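Local coordinates for putative ADP-Ribosyltransferase Scabin (Streptomyces scabiei 87.22, PDB 5EWY) that transfers ADP-ribose from NAD+ to DNA, acting as a mono-ADP-ribosyltransferase toxin of a plant-pathogenic Streptomyces, at the 5TQ site. Sequence-based numbering; all coordinates share one arbitrary frame.

The 5TQ site. Residues 76-78, 94, 110, 117-119, 124, 128, 158, 160. With 5TQ (4-(8-fluoranyl-6-oxidanylidene-1,3,4,5-tetrahydrobenzo[c][1,6]naphthyridin-2-yl)butanoic acid), chain B.
The inhibitor 5TQ lies flat in what is, by family, the nicotinamide pocket of an ADP-ribosyltransferase, its lactam read by the backbone of Ser78 in strand 75-79. Ser78 N gives a hydrogen bond to the lactam oxygen 5TQ O19 (2.8 Å), and the lactam nitrogen 5TQ N10 returns one to Ser78 O (2.7 Å), in the carbonyl plane on a lone pair, as the carboxamide of nicotinamide is expected to. Recognition here runs through the main chain; the small serine packs CB beside the lactam.

The tricycle is sandwiched. Trp128, CG anti to the carbonyl carbon (chi1 -72°), lays the benzo end of its indole over one side, its face tilted about 30° and CZ2 reaching 5TQ C05 at 3.3 Å; a broad aromatic surface suits so wide a ligand. Under the opposite face, slim Ser117 points CB at the fluorinated ring, 3.6 Å from its centroid. Its OG donates a short hydrogen bond to Glu160 OE2 (2.5 Å), from above the carboxylate plane.

Arg77 runs extended from CG to NE along that same face, then turns (chi4 83°). NH2 sits under the lactam ring in cation-pi contact, and under the neighbouring partly saturated ring, held in plane by Ser117 O. NH1 makes an in-plane hydrogen bond and salt bridge to the butanoate oxygen 5TQ O22 (2.8 Å); water 1 links Ser117 N to O22. Poorly ordered Lys94 adds a looser salt bridge, NZ to 5TQ O21 at 3.6 Å.

At the far end, 5TQ F20 abuts Glu160 CB (3.3 Å). Arg77, Ser117-Thr118-Thr119 and Gln158-x-Glu160 form the family's R-S-E motif; Glu160 is its catalytic glutamate, held by Ser117, so the inhibitor would block NAD+ binding where ADP-ribose transfer occurs.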
# COMPACT_ATOMS: atom_id res chain seq x y z
N TYR A 76 2.89 1.82 -4.62
CA TYR A 76 4.16 1.16 -4.34
C TYR A 76 4.29 0.89 -2.85
O TYR A 76 3.70 1.58 -2.02
CB TYR A 76 5.37 2.00 -4.84
CG TYR A 76 5.13 2.47 -6.24
CD1 TYR A 76 4.44 3.65 -6.49
CD2 TYR A 76 5.53 1.71 -7.31
CE1 TYR A 76 4.15 4.04 -7.79
CE2 TYR A 76 5.25 2.11 -8.62
CZ TYR A 76 4.60 3.28 -8.81
OH TYR A 76 4.29 3.65 -10.10
N ARG A 77 5.04 -0.15 -2.54
CA ARG A 77 5.38 -0.44 -1.15
C ARG A 77 6.80 -0.98 -1.09
O ARG A 77 7.09 -2.01 -1.72
CB ARG A 77 4.41 -1.46 -0.54
CG ARG A 77 4.82 -1.83 0.88
CD ARG A 77 3.80 -2.72 1.57
NE ARG A 77 4.39 -3.30 2.78
CZ ARG A 77 4.46 -2.71 3.97
NH1 ARG A 77 5.06 -3.33 4.97
NH2 ARG A 77 3.92 -1.52 4.19
N SER A 78 7.66 -0.29 -0.33
CA SER A 78 8.99 -0.79 0.02
C SER A 78 8.80 -1.80 1.15
O SER A 78 8.11 -1.51 2.12
CB SER A 78 9.83 0.42 0.49
OG SER A 78 11.10 -0.02 0.90
N LYS A 94 -0.46 -6.11 10.48
CA LYS A 94 0.11 -6.67 11.71
C LYS A 94 -0.96 -7.02 12.74
O LYS A 94 -0.89 -8.08 13.37
CB LYS A 94 1.18 -5.72 12.26
CG LYS A 94 2.47 -5.80 11.47
CD LYS A 94 3.59 -4.93 12.01
CE LYS A 94 4.87 -5.20 11.23
NZ LYS A 94 6.05 -4.47 11.75
N ASN A 110 5.49 4.37 14.85
CA ASN A 110 5.37 3.01 14.34
C ASN A 110 4.81 2.11 15.43
O ASN A 110 5.35 2.05 16.54
CB ASN A 110 6.74 2.51 13.86
CG ASN A 110 6.66 1.18 13.13
OD1 ASN A 110 5.58 0.76 12.71
ND2 ASN A 110 7.80 0.53 12.97
N SER A 117 0.77 0.05 4.68
CA SER A 117 1.14 1.32 4.08
C SER A 117 1.65 1.11 2.67
O SER A 117 2.43 0.21 2.39
CB SER A 117 2.25 1.99 4.86
OG SER A 117 1.79 2.35 6.16
N THR A 118 1.21 2.00 1.78
CA THR A 118 1.69 2.09 0.40
C THR A 118 1.88 3.56 0.11
O THR A 118 1.49 4.43 0.90
CB THR A 118 0.70 1.47 -0.60
OG1 THR A 118 -0.46 2.31 -0.72
CG2 THR A 118 0.29 0.03 -0.17
N THR A 119 2.41 3.86 -1.07
CA THR A 119 2.63 5.24 -1.46
C THR A 119 2.28 5.46 -2.92
O THR A 119 2.44 4.58 -3.76
CB THR A 119 4.11 5.65 -1.20
OG1 THR A 119 4.34 6.98 -1.64
CG2 THR A 119 5.08 4.72 -1.87
N LEU A 124 9.78 6.30 -3.37
CA LEU A 124 9.92 6.40 -1.93
C LEU A 124 10.84 5.31 -1.40
O LEU A 124 11.43 5.47 -0.32
CB LEU A 124 8.54 6.34 -1.26
CG LEU A 124 8.56 6.74 0.24
CD1 LEU A 124 8.80 8.21 0.35
CD2 LEU A 124 7.25 6.39 0.85
N TRP A 128 13.92 4.29 2.25
CA TRP A 128 13.79 3.18 3.18
C TRP A 128 15.06 2.35 3.09
O TRP A 128 15.25 1.58 2.15
CB TRP A 128 12.57 2.34 2.82
CG TRP A 128 11.28 3.00 3.13
CD1 TRP A 128 10.40 3.55 2.24
CD2 TRP A 128 10.71 3.20 4.42
NE1 TRP A 128 9.32 4.08 2.91
CE2 TRP A 128 9.49 3.87 4.25
CE3 TRP A 128 11.12 2.87 5.71
CZ2 TRP A 128 8.68 4.21 5.32
CZ3 TRP A 128 10.31 3.21 6.77
CH2 TRP A 128 9.10 3.86 6.57
N GLN A 158 5.60 11.41 2.29
CA GLN A 158 5.49 10.01 1.92
C GLN A 158 4.28 9.72 1.04
O GLN A 158 4.16 8.60 0.52
CB GLN A 158 5.36 9.13 3.16
CG GLN A 158 6.53 9.15 4.11
CD GLN A 158 6.33 8.10 5.19
OE1 GLN A 158 5.29 8.09 5.91
NE2 GLN A 158 7.29 7.20 5.30
N GLU A 160 1.18 8.80 1.40
CA GLU A 160 0.82 7.45 1.79
C GLU A 160 -0.64 7.16 1.48
O GLU A 160 -1.51 8.03 1.60
CB GLU A 160 1.08 7.27 3.29
CG GLU A 160 0.81 5.87 3.77
CD GLU A 160 1.12 5.68 5.23
OE1 GLU A 160 1.76 6.57 5.82
OE2 GLU A 160 0.71 4.62 5.76
N12 5TQ B . 7.11 0.51 7.22
C13 5TQ B . 7.73 -0.42 6.49
C15 5TQ B . 7.19 0.46 8.71
C17 5TQ B . 5.92 -1.55 9.61
C01 5TQ B . 5.11 3.85 2.47
C02 5TQ B . 4.50 4.88 3.18
C03 5TQ B . 4.51 4.88 4.57
C04 5TQ B . 5.11 3.84 5.26
C05 5TQ B . 5.76 2.80 4.56
C06 5TQ B . 5.73 2.81 3.15
C07 5TQ B . 6.41 1.75 2.42
C08 5TQ B . 6.40 1.71 5.25
C09 5TQ B . 7.02 0.71 4.45
N10 5TQ B . 6.99 0.74 3.09
C11 5TQ B . 6.50 1.57 6.64
C14 5TQ B . 7.68 -0.39 5.13
C16 5TQ B . 7.27 -0.92 9.35
C18 5TQ B . 5.41 -2.29 8.39
O19 5TQ B . 6.41 1.74 1.16
F20 5TQ B . 3.91 5.87 2.51
O21 5TQ B . 4.92 -3.44 8.53
O22 5TQ B . 5.49 -1.75 7.27
O HOH W 1 2.44 -1.12 6.80